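Local coordinates for protein myroilysin (Myroides profundi, PDB 5CZW) that probably cleaves peptide bonds as an astacin-family (M12A) zinc metalloendopeptidase, captured here with its propeptide cysteine on the zinc in a cysteine-switch arrangement, at residues 23-28 with 185-190; 113-118 with 168-173; 131-136 with 204-209; 135-140 with 145-150. The protein carries 1 engineered substitution. All coordinates share one frame; numbering follows the deposited sequence.

Contact 1. Residues 23-28 with 185-190. With ZN (zinc ion), chain B.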
loop_
_atom_site.group_PDB
_atom_site.type_symbol
_atom_site.label_atom_id
_atom_site.label_comp_id
_atom_site.label_asym_id
_atom_site.label_seq_id
_atom_site.Cartn_x
_atom_site.Cartn_y
_atom_site.Cartn_z
ATOM N N CYS A 23 -1.411 -5.565 2.930
ATOM C CA CYS A 23 -1.713 -4.293 2.284
ATOM C C CYS A 23 -3.205 -4.064 2.534
ATOM O O CYS A 23 -4.046 -4.823 2.010
ATOM C CB CYS A 23 -1.420 -4.223 0.781
ATOM S SG CYS A 23 -1.683 -2.523 0.203
ATOM N N LYS A 24 -3.484 -2.945 3.178
ATOM C CA LYS A 24 -4.840 -2.548 3.421
ATOM C C LYS A 24 -5.333 -1.551 2.403
ATOM O O LYS A 24 -4.685 -0.503 2.238
ATOM C CB LYS A 24 -4.918 -1.962 4.832
ATOM C CG LYS A 24 -4.622 -2.956 5.976
ATOM C CD LYS A 24 -4.772 -2.128 7.283
ATOM C CE LYS A 24 -4.664 -3.071 8.458
ATOM N NZ LYS A 24 -4.637 -2.349 9.708
ATOM N N ASP A 25 -6.449 -1.765 1.737
ATOM C CA ASP A 25 -7.161 -0.689 1.060
ATOM C C ASP A 25 -7.617 0.354 2.088
ATOM O O ASP A 25 -8.098 0.038 3.177
ATOM C CB ASP A 25 -8.387 -1.190 0.313
ATOM C CG ASP A 25 -8.070 -2.286 -0.674
ATOM O OD1 ASP A 25 -7.030 -2.233 -1.354
ATOM O OD2 ASP A 25 -8.939 -3.123 -0.919
ATOM N N VAL A 26 -7.429 1.605 1.743
ATOM C CA VAL A 26 -7.869 2.684 2.574
ATOM C C VAL A 26 -8.617 3.722 1.759
ATOM O O VAL A 26 -8.299 3.987 0.651
ATOM C CB VAL A 26 -6.677 3.395 3.284
ATOM C CG1 VAL A 26 -6.123 2.466 4.360
ATOM C CG2 VAL A 26 -5.612 3.901 2.290
ATOM N N TYR A 27 -9.616 4.319 2.356
ATOM C CA TYR A 27 -10.448 5.293 1.699
ATOM C C TYR A 27 -10.548 6.623 2.455
ATOM O O TYR A 27 -10.673 6.633 3.612
ATOM C CB TYR A 27 -11.838 4.691 1.560
ATOM C CG TYR A 27 -11.705 3.417 0.773
ATOM C CD1 TYR A 27 -11.317 3.475 -0.518
ATOM C CD2 TYR A 27 -11.867 2.223 1.334
ATOM C CE1 TYR A 27 -11.143 2.349 -1.249
ATOM C CE2 TYR A 27 -11.696 1.090 0.600
ATOM C CZ TYR A 27 -11.297 1.193 -0.667
ATOM O OH TYR A 27 -11.125 0.172 -1.477
ATOM N N PRO A 28 -10.474 7.773 1.629
ATOM C CA PRO A 28 -10.571 9.070 2.343
ATOM C C PRO A 28 -11.910 9.184 3.095
ATOM O O PRO A 28 -12.923 8.678 2.634
ATOM C CB PRO A 28 -10.497 10.099 1.218
ATOM C CG PRO A 28 -9.918 9.372 0.043
ATOM C CD PRO A 28 -10.347 7.962 0.176
ATOM N N ALA A 185 -16.383 -9.026 -0.213
ATOM C CA ALA A 185 -17.115 -8.773 -1.464
ATOM C C ALA A 185 -16.114 -8.413 -2.558
ATOM O O ALA A 185 -16.118 -9.012 -3.642
ATOM C CB ALA A 185 -18.067 -7.632 -1.242
ATOM N N THR A 186 -15.285 -7.380 -2.287
ATOM C CA THR A 186 -14.288 -6.938 -3.260
ATOM C C THR A 186 -13.372 -8.084 -3.766
ATOM O O THR A 186 -13.135 -8.230 -4.988
ATOM C CB THR A 186 -13.409 -5.850 -2.593
ATOM O OG1 THR A 186 -14.252 -4.764 -2.198
ATOM C CG2 THR A 186 -12.291 -5.403 -3.504
ATOM N N TYR A 187 -12.878 -8.893 -2.824
ATOM C CA TYR A 187 -11.909 -9.969 -3.174
ATOM C C TYR A 187 -12.566 -11.371 -3.339
ATOM O O TYR A 187 -11.917 -12.386 -3.093
ATOM C CB TYR A 187 -10.748 -9.990 -2.202
ATOM C CG TYR A 187 -10.053 -8.669 -2.286
ATOM C CD1 TYR A 187 -9.341 -8.338 -3.401
ATOM C CD2 TYR A 187 -10.123 -7.767 -1.267
ATOM C CE1 TYR A 187 -8.724 -7.089 -3.566
ATOM C CE2 TYR A 187 -9.479 -6.527 -1.400
ATOM C CZ TYR A 187 -8.741 -6.237 -2.498
ATOM O OH TYR A 187 -8.218 -4.942 -2.646
ATOM N N SER A 188 -13.840 -11.400 -3.709
ATOM C CA SER A 188 -14.523 -12.665 -4.020
ATOM C C SER A 188 -14.537 -12.912 -5.517
ATOM O O SER A 188 -15.049 -13.926 -6.010
ATOM C CB SER A 188 -15.934 -12.647 -3.505
ATOM O OG SER A 188 -16.669 -11.711 -4.254
ATOM N N THR A 189 -13.976 -11.976 -6.282
ATOM C CA THR A 189 -13.915 -12.088 -7.727
ATOM C C THR A 189 -12.623 -11.429 -8.205
ATOM O O THR A 189 -11.983 -10.659 -7.493
ATOM C CB THR A 189 -15.175 -11.434 -8.364
ATOM O OG1 THR A 189 -16.355 -12.165 -7.979
ATOM C CG2 THR A 189 -15.109 -11.387 -9.863
ATOM N N THR A 190 -12.192 -11.821 -9.386
ATOM C CA THR A 190 -10.982 -11.303 -9.992
ATOM C C THR A 190 -11.087 -9.777 -10.180
ATOM O O THR A 190 -12.139 -9.253 -10.561
ATOM C CB THR A 190 -10.712 -12.040 -11.333
ATOM O OG1 THR A 190 -10.241 -13.363 -11.045
ATOM C CG2 THR A 190 -9.673 -11.254 -12.224
HETATM ZN ZN ZN B . -1.834 -2.949 -2.072
#
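Asp25 and Tyr187 reach each other from opposite directions: Tyr187 OH donates its proton to Asp25 OD2 over 2.6 Å, using the syn lone pair of that oxygen. The hydroxyl therefore lies on the side of the other carboxylate oxygen, with Tyr187 OH 3.2 Å from Asp25 OD1. OD2 arrives at the ring edge, near its plane, and the carboxylate is turned 31° from the ring. Asp25 CG stands anti to its own carbonyl carbon (chi1 -55°), which sends the carboxylate toward the tyrosine. Two residues earlier, Cys23 SG binds the zinc ion at 2.3 Å, alongside His137, His141 and His147. This thiolate-to-metal bond is the cysteine switch of the proenzyme, a propeptide sulfur occupying a coordination position of the catalytic metal, and the Asp25-Tyr187 bond ties the same segment to the mature enzyme. Tyr187 OH also hydrogen-bonds His147 ND1, so the phenol oxygen bridges the propeptide carboxylate and a zinc ligand. An alanine at Asp25 would remove the carboxylate, and Tyr187 OH would probably lose its acceptor and orient His147 less firmly. Further out, the phenol ring is held between two layers: Thr186 CG2 lies 3.6 Å above the Tyr187 ring plane, over its centre, and Tyr205 stacks on the other face. On the propeptide side, Asp25 O accepts a hydrogen bond from Asn172 ND2, while Lys24 makes backbone hydrogen bonds with Ser99 and a cation-pi contact with Tyr166.

Contact 2. Residues 113-118 with 168-173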
loop_
_atom_site.group_PDB
_atom_site.type_symbol
_atom_site.label_atom_id
_atom_site.label_comp_id
_atom_site.label_asym_id
_atom_site.label_seq_id
_atom_site.Cartn_x
_atom_site.Cartn_y
_atom_site.Cartn_z
ATOM N N ASN A 113 -2.571 16.959 8.593
ATOM C CA ASN A 113 -2.047 16.336 9.790
ATOM C C ASN A 113 -2.155 14.832 9.876
ATOM O O ASN A 113 -1.923 14.296 10.948
ATOM C CB ASN A 113 -2.659 16.943 11.055
ATOM C CG ASN A 113 -4.141 16.857 11.091
ATOM O OD1 ASN A 113 -4.828 16.461 10.134
ATOM N ND2 ASN A 113 -4.682 17.185 12.281
ATOM N N GLU A 114 -2.439 14.152 8.771
ATOM C CA GLU A 114 -2.620 12.715 8.721
ATOM C C GLU A 114 -1.716 12.204 7.606
ATOM O O GLU A 114 -1.342 12.932 6.670
ATOM C CB GLU A 114 -4.066 12.376 8.319
ATOM C CG GLU A 114 -5.106 12.677 9.377
ATOM C CD GLU A 114 -6.514 12.247 9.011
ATOM O OE1 GLU A 114 -6.761 11.524 7.995
ATOM O OE2 GLU A 114 -7.405 12.685 9.794
ATOM N N GLU A 115 -1.408 10.934 7.686
ATOM C CA GLU A 115 -0.594 10.340 6.652
ATOM C C GLU A 115 -1.355 9.924 5.450
ATOM O O GLU A 115 -2.584 9.680 5.487
ATOM C CB GLU A 115 0.103 9.107 7.228
ATOM C CG GLU A 115 -0.754 7.847 7.358
ATOM C CD GLU A 115 -1.656 7.786 8.560
ATOM O OE1 GLU A 115 -1.906 8.857 9.189
ATOM O OE2 GLU A 115 -2.128 6.677 8.859
ATOM N N THR A 116 -0.645 9.844 4.295
ATOM C CA THR A 116 -1.267 9.352 3.086
ATOM C C THR A 116 -0.781 7.898 2.704
ATOM O O THR A 116 -1.343 7.269 1.781
ATOM C CB THR A 116 -1.054 10.234 1.852
ATOM O OG1 THR A 116 0.304 10.058 1.381
ATOM C CG2 THR A 116 -1.392 11.655 2.186
ATOM N N MET A 117 0.281 7.466 3.390
ATOM C CA MET A 117 0.891 6.156 3.149
ATOM C C MET A 117 1.503 5.666 4.476
ATOM O O MET A 117 2.011 6.477 5.270
ATOM C CB MET A 117 2.018 6.321 2.135
ATOM C CG MET A 117 2.705 5.011 1.725
ATOM S SD MET A 117 3.996 5.218 0.456
ATOM C CE MET A 117 3.085 5.862 -0.940
ATOM N N ASN A 118 1.529 4.346 4.710
ATOM C CA ASN A 118 2.184 3.782 5.909
ATOM C C ASN A 118 2.899 2.483 5.471
ATOM O O ASN A 118 2.404 1.729 4.701
ATOM C CB ASN A 118 1.185 3.450 6.972
ATOM C CG ASN A 118 1.822 3.077 8.293
ATOM O OD1 ASN A 118 2.500 3.929 8.904
ATOM N ND2 ASN A 118 1.751 1.795 8.701
ATOM N N ALA A 168 -10.692 -4.248 12.229
ATOM C CA ALA A 168 -11.462 -3.464 13.181
ATOM C C ALA A 168 -10.742 -2.224 13.691
ATOM O O ALA A 168 -11.416 -1.299 14.146
ATOM C CB ALA A 168 -11.887 -4.339 14.366
ATOM N N GLY A 169 -9.414 -2.228 13.686
ATOM C CA GLY A 169 -8.652 -1.125 14.267
ATOM C C GLY A 169 -8.042 -0.154 13.246
ATOM O O GLY A 169 -8.587 0.052 12.171
ATOM N N TYR A 170 -6.947 0.484 13.661
ATOM C CA TYR A 170 -6.362 1.577 12.932
ATOM C C TYR A 170 -5.788 0.994 11.623
ATOM O O TYR A 170 -5.173 -0.034 11.683
ATOM C CB TYR A 170 -5.266 2.269 13.737
ATOM C CG TYR A 170 -4.698 3.483 13.032
ATOM C CD1 TYR A 170 -5.338 4.712 13.144
ATOM C CD2 TYR A 170 -3.534 3.412 12.309
ATOM C CE1 TYR A 170 -4.864 5.846 12.498
ATOM C CE2 TYR A 170 -3.052 4.567 11.626
ATOM C CZ TYR A 170 -3.758 5.762 11.722
ATOM O OH TYR A 170 -3.337 6.928 11.122
ATOM N N PRO A 171 -5.943 1.651 10.479
ATOM C CA PRO A 171 -6.682 2.915 10.211
ATOM C C PRO A 171 -8.136 2.779 9.784
ATOM O O PRO A 171 -8.837 3.779 9.704
ATOM C CB PRO A 171 -5.945 3.457 8.976
ATOM C CG PRO A 171 -5.524 2.179 8.285
ATOM C CD PRO A 171 -5.056 1.268 9.352
ATOM N N ASN A 172 -8.569 1.566 9.402
ATOM C CA ASN A 172 -9.889 1.361 8.841
ATOM C C ASN A 172 -11.035 1.534 9.855
ATOM O O ASN A 172 -12.016 2.148 9.500
ATOM C CB ASN A 172 -10.044 -0.045 8.226
ATOM C CG ASN A 172 -9.121 -0.308 7.004
ATOM O OD1 ASN A 172 -8.490 -1.306 6.972
ATOM N ND2 ASN A 172 -9.150 0.536 5.986
ATOM N N TYR A 173 -10.900 0.985 11.052
ATOM C CA TYR A 173 -12.014 0.940 11.994
ATOM C C TYR A 173 -13.298 0.311 11.324
ATOM O O TYR A 173 -14.431 0.870 11.322
ATOM C CB TYR A 173 -12.227 2.358 12.527
ATOM C CG TYR A 173 -11.076 2.928 13.316
ATOM C CD1 TYR A 173 -10.781 2.458 14.584
ATOM C CD2 TYR A 173 -10.257 3.928 12.801
ATOM C CE1 TYR A 173 -9.722 2.969 15.323
ATOM C CE2 TYR A 173 -9.226 4.457 13.530
ATOM C CZ TYR A 173 -8.943 3.977 14.789
ATOM O OH TYR A 173 -7.892 4.519 15.517
#
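Just ahead of strand 117-118 in the metzincin sheet, Glu115 faces Tyr170 of the loop that follows helix 160-167. Tyr170 OH donates to Glu115 OE2 at 2.6 Å, on the syn lone pair of the carboxylate. Glu115 OE2 approaches the Tyr170 ring at its edge, near its plane, with carboxylate and ring planes 30° apart. Glu115 gets there by a folded chain: CG sits between the backbone N and the carbonyl carbon (chi1 78°), then turns again at chi2 (-81°). Strand 117-118 lies between the parallel strand 89-92 and the antiparallel edge strand 100-101, the astacin strand order, and Tyr100 of that edge strand hydrogen-bonds the same OE2. Arg6, from the N-terminal region, hydrogen-bonds Tyr170 OH and makes a long, weak ion pair with Glu115 OE1. A leucine in place of Glu115 would probably leave the hydroxyls of buried Tyr170 and of Tyr100 without this shared acceptor and take away the weak ion pair with Arg6. On the loop side, a cis peptide precedes Pro171, whose CB lies 4.0 Å above the Tyr170 ring plane, over its centre, and Tyr173 N bonds Gly169 O at 2.7 Å to close the turn.

Contact 3. Residues 131-136 with 204-209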
loop_
_atom_site.group_PDB
_atom_site.type_symbol
_atom_site.label_atom_id
_atom_site.label_comp_id
_atom_site.label_asym_id
_atom_site.label_seq_id
_atom_site.Cartn_x
_atom_site.Cartn_y
_atom_site.Cartn_z
ATOM N N PHE A 131 11.870 -4.760 0.883
ATOM C CA PHE A 131 11.725 -3.323 0.657
ATOM C C PHE A 131 11.208 -3.077 -0.755
ATOM O O PHE A 131 10.270 -2.278 -0.983
ATOM C CB PHE A 131 12.992 -2.503 0.840
ATOM C CG PHE A 131 13.420 -2.244 2.260
ATOM C CD1 PHE A 131 12.719 -1.345 3.087
ATOM C CD2 PHE A 131 14.605 -2.784 2.742
ATOM C CE1 PHE A 131 13.148 -1.078 4.398
ATOM C CE2 PHE A 131 15.022 -2.499 4.026
ATOM C CZ PHE A 131 14.311 -1.637 4.857
ATOM N N SER A 132 11.817 -3.734 -1.722
ATOM C CA SER A 132 11.468 -3.540 -3.105
ATOM C C SER A 132 9.991 -3.897 -3.339
ATOM O O SER A 132 9.196 -3.111 -3.940
ATOM C CB SER A 132 12.361 -4.419 -4.041
ATOM O OG SER A 132 11.991 -4.191 -5.423
ATOM N N ARG A 133 9.595 -5.032 -2.883
ATOM C CA ARG A 133 8.220 -5.436 -3.058
ATOM C C ARG A 133 7.211 -4.445 -2.470
ATOM O O ARG A 133 6.268 -4.019 -3.125
ATOM C CB ARG A 133 8.000 -6.828 -2.417
ATOM C CG ARG A 133 6.580 -7.401 -2.542
ATOM C CD ARG A 133 6.434 -8.735 -1.818
ATOM N NE ARG A 133 6.355 -8.589 -0.394
ATOM C CZ ARG A 133 5.236 -8.582 0.331
ATOM N NH1 ARG A 133 4.069 -8.722 -0.213
ATOM N NH2 ARG A 133 5.322 -8.428 1.612
ATOM N N THR A 134 7.428 -4.128 -1.228
ATOM C CA THR A 134 6.366 -3.382 -0.490
ATOM C C THR A 134 6.432 -1.851 -0.859
ATOM O O THR A 134 5.366 -1.197 -1.052
ATOM C CB THR A 134 6.462 -3.659 0.985
ATOM O OG1 THR A 134 6.052 -5.026 1.203
ATOM C CG2 THR A 134 5.568 -2.699 1.826
ATOM N N VAL A 135 7.651 -1.316 -1.062
ATOM C CA VAL A 135 7.758 0.096 -1.398
ATOM C C VAL A 135 7.206 0.308 -2.814
ATOM O O VAL A 135 6.349 1.191 -3.050
ATOM C CB VAL A 135 9.175 0.659 -1.288
ATOM C CG1 VAL A 135 9.239 2.068 -1.799
ATOM C CG2 VAL A 135 9.598 0.566 0.160
ATOM N N ILE A 136 7.683 -0.447 -3.793
ATOM C CA ILE A 136 7.195 -0.263 -5.152
ATOM C C ILE A 136 5.686 -0.475 -5.183
ATOM O O ILE A 136 5.005 0.304 -5.803
ATOM C CB ILE A 136 7.921 -1.193 -6.164
ATOM C CG1 ILE A 136 9.419 -0.883 -6.095
ATOM C CG2 ILE A 136 7.396 -1.030 -7.572
ATOM C CD1 ILE A 136 10.251 -1.570 -7.130
ATOM N N HIS A 204 -0.063 -7.296 -7.429
ATOM C CA HIS A 204 -0.867 -8.438 -6.974
ATOM C C HIS A 204 -1.138 -8.299 -5.507
ATOM O O HIS A 204 -0.336 -7.826 -4.807
ATOM C CB HIS A 204 -0.332 -9.843 -7.379
ATOM C CG HIS A 204 -0.909 -10.354 -8.660
ATOM N ND1 HIS A 204 -2.140 -10.977 -8.732
ATOM C CD2 HIS A 204 -0.470 -10.239 -9.936
ATOM C CE1 HIS A 204 -2.400 -11.272 -9.984
ATOM N NE2 HIS A 204 -1.416 -10.816 -10.736
ATOM N N TYR A 205 -2.309 -8.728 -5.100
ATOM C CA TYR A 205 -2.786 -8.631 -3.699
ATOM C C TYR A 205 -2.363 -9.846 -2.917
ATOM O O TYR A 205 -2.680 -11.011 -3.260
ATOM C CB TYR A 205 -4.321 -8.577 -3.743
ATOM C CG TYR A 205 -4.946 -8.499 -2.427
ATOM C CD1 TYR A 205 -4.749 -7.425 -1.651
ATOM C CD2 TYR A 205 -5.908 -9.375 -2.074
ATOM C CE1 TYR A 205 -5.354 -7.295 -0.427
ATOM C CE2 TYR A 205 -6.471 -9.344 -0.840
ATOM C CZ TYR A 205 -6.246 -8.256 -0.019
ATOM O OH TYR A 205 -6.885 -8.135 1.214
ATOM N N SER A 206 -1.556 -9.614 -1.913
ATOM C CA SER A 206 -1.084 -10.655 -1.035
ATOM C C SER A 206 -2.129 -11.040 -0.007
ATOM O O SER A 206 -2.667 -10.201 0.602
ATOM C CB SER A 206 0.090 -10.083 -0.254
ATOM O OG SER A 206 1.096 -9.766 -1.133
ATOM N N ILE A 207 -2.343 -12.332 0.178
ATOM C CA ILE A 207 -3.251 -12.862 1.161
ATOM C C ILE A 207 -2.395 -13.526 2.235
ATOM O O ILE A 207 -1.690 -14.505 1.987
ATOM C CB ILE A 207 -4.311 -13.829 0.580
ATOM C CG1 ILE A 207 -5.182 -13.025 -0.415
ATOM C CG2 ILE A 207 -5.189 -14.385 1.697
ATOM C CD1 ILE A 207 -6.049 -13.814 -1.360
ATOM N N SER A 208 -2.469 -12.976 3.438
ATOM C CA SER A 208 -1.561 -13.406 4.487
ATOM C C SER A 208 -2.106 -14.650 5.140
ATOM O O SER A 208 -3.310 -14.727 5.468
ATOM C CB SER A 208 -1.448 -12.316 5.530
ATOM O OG SER A 208 -0.703 -12.779 6.601
ATOM N N SER A 209 -1.225 -15.585 5.482
ATOM C CA SER A 209 -1.656 -16.847 6.094
ATOM C C SER A 209 -2.124 -16.613 7.514
ATOM O O SER A 209 -2.762 -17.487 8.127
ATOM C CB SER A 209 -0.525 -17.897 6.112
ATOM O OG SER A 209 0.612 -17.420 6.794
#
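Ser206 OG takes part in a hydrogen bond with Asn220 ND2, and Arg133 NH1 approaches the same oxygen to 3.3 Å. The guanidinium presents its edge, with Ser206 OG near its plane. Arg133 is stretched over its first two torsions, CG anti to the backbone N (chi1 -179°), and bends at chi3 (76°), which swings the planar head from the helix surface toward the serine. The firmer partner of that head is Glu130, one turn back, in a salt bridge through Arg133 NH2. Glu130 OE2 also hydrogen-bonds Thr134 OG1, which sits 3.4 Å above the Arg133 guanidinium plane, toward its rim. The salt bridge to Glu130 probably limits how the group can rotate. Residues 131-136 belong to helix 128-143, the zinc-binding helix of the metzincin fold, whose course here is marked by the bond from Val135 N to Phe131 O (2.8 Å). Segment 204-209 follows the methionine of the Met-turn. In astacins the tyrosine two places after that methionine can ligate the metal; here Tyr205 OH stands well away from the zinc. Beyond Ser206, backbone hydrogen bonds between Ile207 and Val218 tie the chain to the loop that also carries Asn220.

Contact 4. Residues 135-140 with 145-150. With ZN (zinc ion), chain B.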
loop_
_atom_site.group_PDB
_atom_site.type_symbol
_atom_site.label_atom_id
_atom_site.label_comp_id
_atom_site.label_asym_id
_atom_site.label_seq_id
_atom_site.Cartn_x
_atom_site.Cartn_y
_atom_site.Cartn_z
ATOM N N VAL A 135 7.651 -1.316 -1.062
ATOM C CA VAL A 135 7.758 0.096 -1.398
ATOM C C VAL A 135 7.206 0.308 -2.814
ATOM O O VAL A 135 6.349 1.191 -3.050
ATOM C CB VAL A 135 9.175 0.659 -1.288
ATOM C CG1 VAL A 135 9.239 2.068 -1.799
ATOM C CG2 VAL A 135 9.598 0.566 0.160
ATOM N N ILE A 136 7.683 -0.447 -3.793
ATOM C CA ILE A 136 7.195 -0.263 -5.152
ATOM C C ILE A 136 5.686 -0.475 -5.183
ATOM O O ILE A 136 5.005 0.304 -5.803
ATOM C CB ILE A 136 7.921 -1.193 -6.164
ATOM C CG1 ILE A 136 9.419 -0.883 -6.095
ATOM C CG2 ILE A 136 7.396 -1.030 -7.572
ATOM C CD1 ILE A 136 10.251 -1.570 -7.130
ATOM N N HIS A 137 5.195 -1.478 -4.499
ATOM C CA HIS A 137 3.751 -1.699 -4.447
ATOM C C HIS A 137 2.917 -0.492 -3.923
ATOM O O HIS A 137 1.982 -0.062 -4.546
ATOM C CB HIS A 137 3.519 -2.931 -3.616
ATOM C CG HIS A 137 2.105 -3.362 -3.536
ATOM N ND1 HIS A 137 1.632 -4.347 -4.345
ATOM C CD2 HIS A 137 1.100 -3.037 -2.701
ATOM C CE1 HIS A 137 0.390 -4.579 -4.068
ATOM N NE2 HIS A 137 0.064 -3.846 -3.038
ATOM N N GLU A 138 3.312 0.008 -2.774
ATOM C CA GLU A 138 2.585 1.136 -2.214
ATOM C C GLU A 138 2.683 2.341 -3.041
ATOM O O GLU A 138 1.691 3.089 -3.179
ATOM C CB GLU A 138 3.005 1.425 -0.738
ATOM C CG GLU A 138 2.663 0.318 0.294
ATOM C CD GLU A 138 1.222 -0.214 0.260
ATOM O OE1 GLU A 138 0.299 0.475 -0.170
ATOM O OE2 GLU A 138 1.063 -1.414 0.732
ATOM N N PHE A 139 3.881 2.588 -3.653
ATOM C CA PHE A 139 3.985 3.699 -4.610
ATOM C C PHE A 139 3.188 3.521 -5.884
ATOM O O PHE A 139 2.726 4.514 -6.520
ATOM C CB PHE A 139 5.460 4.132 -4.791
ATOM C CG PHE A 139 5.920 5.082 -3.703
ATOM C CD1 PHE A 139 6.442 4.543 -2.499
ATOM C CD2 PHE A 139 5.784 6.446 -3.747
ATOM C CE1 PHE A 139 6.824 5.391 -1.420
ATOM C CE2 PHE A 139 6.232 7.277 -2.692
ATOM C CZ PHE A 139 6.734 6.720 -1.530
ATOM N N GLY A 140 2.907 2.253 -6.238
ATOM C CA GLY A 140 1.984 1.942 -7.337
ATOM C C GLY A 140 0.608 2.450 -6.997
ATOM O O GLY A 140 -0.030 3.136 -7.795
ATOM N N MET A 145 -2.607 2.958 -9.157
ATOM C CA MET A 145 -2.899 1.580 -9.462
ATOM C C MET A 145 -3.676 0.882 -8.368
ATOM O O MET A 145 -3.468 1.165 -7.250
ATOM C CB MET A 145 -1.603 0.854 -9.717
ATOM C CG MET A 145 -1.053 1.297 -11.088
ATOM S SD MET A 145 0.302 0.357 -11.685
ATOM C CE MET A 145 -0.518 -1.080 -12.335
ATOM N N ILE A 146 -4.566 -0.022 -8.765
ATOM C CA ILE A 146 -5.307 -0.848 -7.847
ATOM C C ILE A 146 -4.662 -2.245 -7.750
ATOM O O ILE A 146 -3.754 -2.573 -8.512
ATOM C CB ILE A 146 -6.794 -0.863 -8.265
ATOM C CG1 ILE A 146 -6.935 -1.613 -9.588
ATOM C CG2 ILE A 146 -7.355 0.554 -8.197
ATOM C CD1 ILE A 146 -8.390 -1.876 -10.004
ATOM N N HIS A 147 -5.167 -3.064 -6.816
ATOM C CA HIS A 147 -4.750 -4.383 -6.764
ATOM C C HIS A 147 -5.072 -5.244 -7.991
ATOM O O HIS A 147 -6.189 -5.233 -8.510
ATOM C CB HIS A 147 -5.379 -5.077 -5.562
ATOM C CG HIS A 147 -4.728 -4.693 -4.260
ATOM N ND1 HIS A 147 -5.452 -4.362 -3.141
ATOM C CD2 HIS A 147 -3.428 -4.447 -3.925
ATOM C CE1 HIS A 147 -4.641 -3.992 -2.172
ATOM N NE2 HIS A 147 -3.431 -4.137 -2.607
ATOM N N GLU A 148 -4.136 -6.071 -8.345
ATOM C CA GLU A 148 -4.402 -7.258 -9.223
ATOM C C GLU A 148 -4.723 -8.440 -8.353
ATOM O O GLU A 148 -3.977 -8.737 -7.444
ATOM C CB GLU A 148 -3.148 -7.598 -10.033
ATOM C CG GLU A 148 -2.788 -6.508 -11.063
ATOM C CD GLU A 148 -3.795 -6.444 -12.214
ATOM O OE1 GLU A 148 -4.239 -7.526 -12.767
ATOM O OE2 GLU A 148 -4.238 -5.300 -12.512
ATOM N N HIS A 149 -5.882 -9.057 -8.551
ATOM C CA HIS A 149 -6.272 -10.206 -7.722
ATOM C C HIS A 149 -6.907 -11.228 -8.656
ATOM O O HIS A 149 -7.883 -10.948 -9.277
ATOM C CB HIS A 149 -7.256 -9.776 -6.692
ATOM C CG HIS A 149 -7.881 -10.916 -5.983
ATOM N ND1 HIS A 149 -7.176 -11.725 -5.126
ATOM C CD2 HIS A 149 -9.149 -11.362 -5.980
ATOM C CE1 HIS A 149 -7.984 -12.663 -4.649
ATOM N NE2 HIS A 149 -9.194 -12.447 -5.146
ATOM N N GLN A 150 -6.262 -12.371 -8.778
ATOM C CA GLN A 150 -6.742 -13.479 -9.574
ATOM C C GLN A 150 -7.429 -14.328 -8.555
ATOM O O GLN A 150 -6.767 -14.878 -7.681
ATOM C CB GLN A 150 -5.511 -14.231 -10.152
ATOM C CG GLN A 150 -5.811 -15.241 -11.249
ATOM C CD GLN A 150 -6.260 -14.522 -12.501
ATOM O OE1 GLN A 150 -7.157 -14.975 -13.195
ATOM N NE2 GLN A 150 -5.693 -13.328 -12.740
HETATM ZN ZN ZN B . -1.834 -2.949 -2.072
#
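His137 leaves the helix with CG anti to its backbone N (chi1 -176°), so that CB carries the ring off the helix flank toward His147. Along the ring, ND1 hydrogen-bonds Ile202 O, which fixes the rotation of the imidazole and leaves the other nitrogen for the metal. CE1 passes 3.8 Å from His147 CD2, and at the tip His137 NE2 binds the zinc at 2.3 Å. His147 NE2 binds it at 2.1 Å from a ring approaching roughly at right angles to the His137 side chain. The imidazoles meet rim to rim, neither over the other's face. His147 ND1 is engaged by Tyr187 OH, so both imidazoles have second-shell partners. With His141 they form the three-histidine site of the HExxHxxGxxH signature, and Glu138 corresponds to the glutamate that serves as general base in related metzincins. The turn from the helix to the third histidine is closed by Met145 N donating to Gly140 O (2.9 Å, 158° at the hydrogen), a donor standing 36° out of the carbonyl plane. Met145 CB rests 3.4 Å from that same Gly140 O, while Met145 O accepts from His141 ND1. In the fold, helix 128-143 lays Glu138 and Phe139 against Met117 of strand 117-118, and segment 145-150 runs off the helix to pair its Glu148 backbone with Met203 and Tyr205.

In the fold
Contacts 1 and 4 share the zinc: Cys23 supplies the propeptide sulfur, His137 and His147 two of the enzyme's ligands. Their centres are about 11 Å apart, joined by a probable hydrogen bond between Tyr187 OH and His147 ND1 (2.9 Å). Contact 3 lies beside contact 4, about 8 Å between centres; both use helix 128-143, and Tyr205 N meets Glu148 O at 2.9 Å, fastening the Met-turn region to the loop that carries His147. Contact 2 is farther from the metal, its centre about 18 Å from that of contact 4, yet Met117 SD touches Phe139 CE1 at 3.4 Å. It also reaches the propeptide, where Asn172 ND2 meets Asp25 O at 3.0 Å.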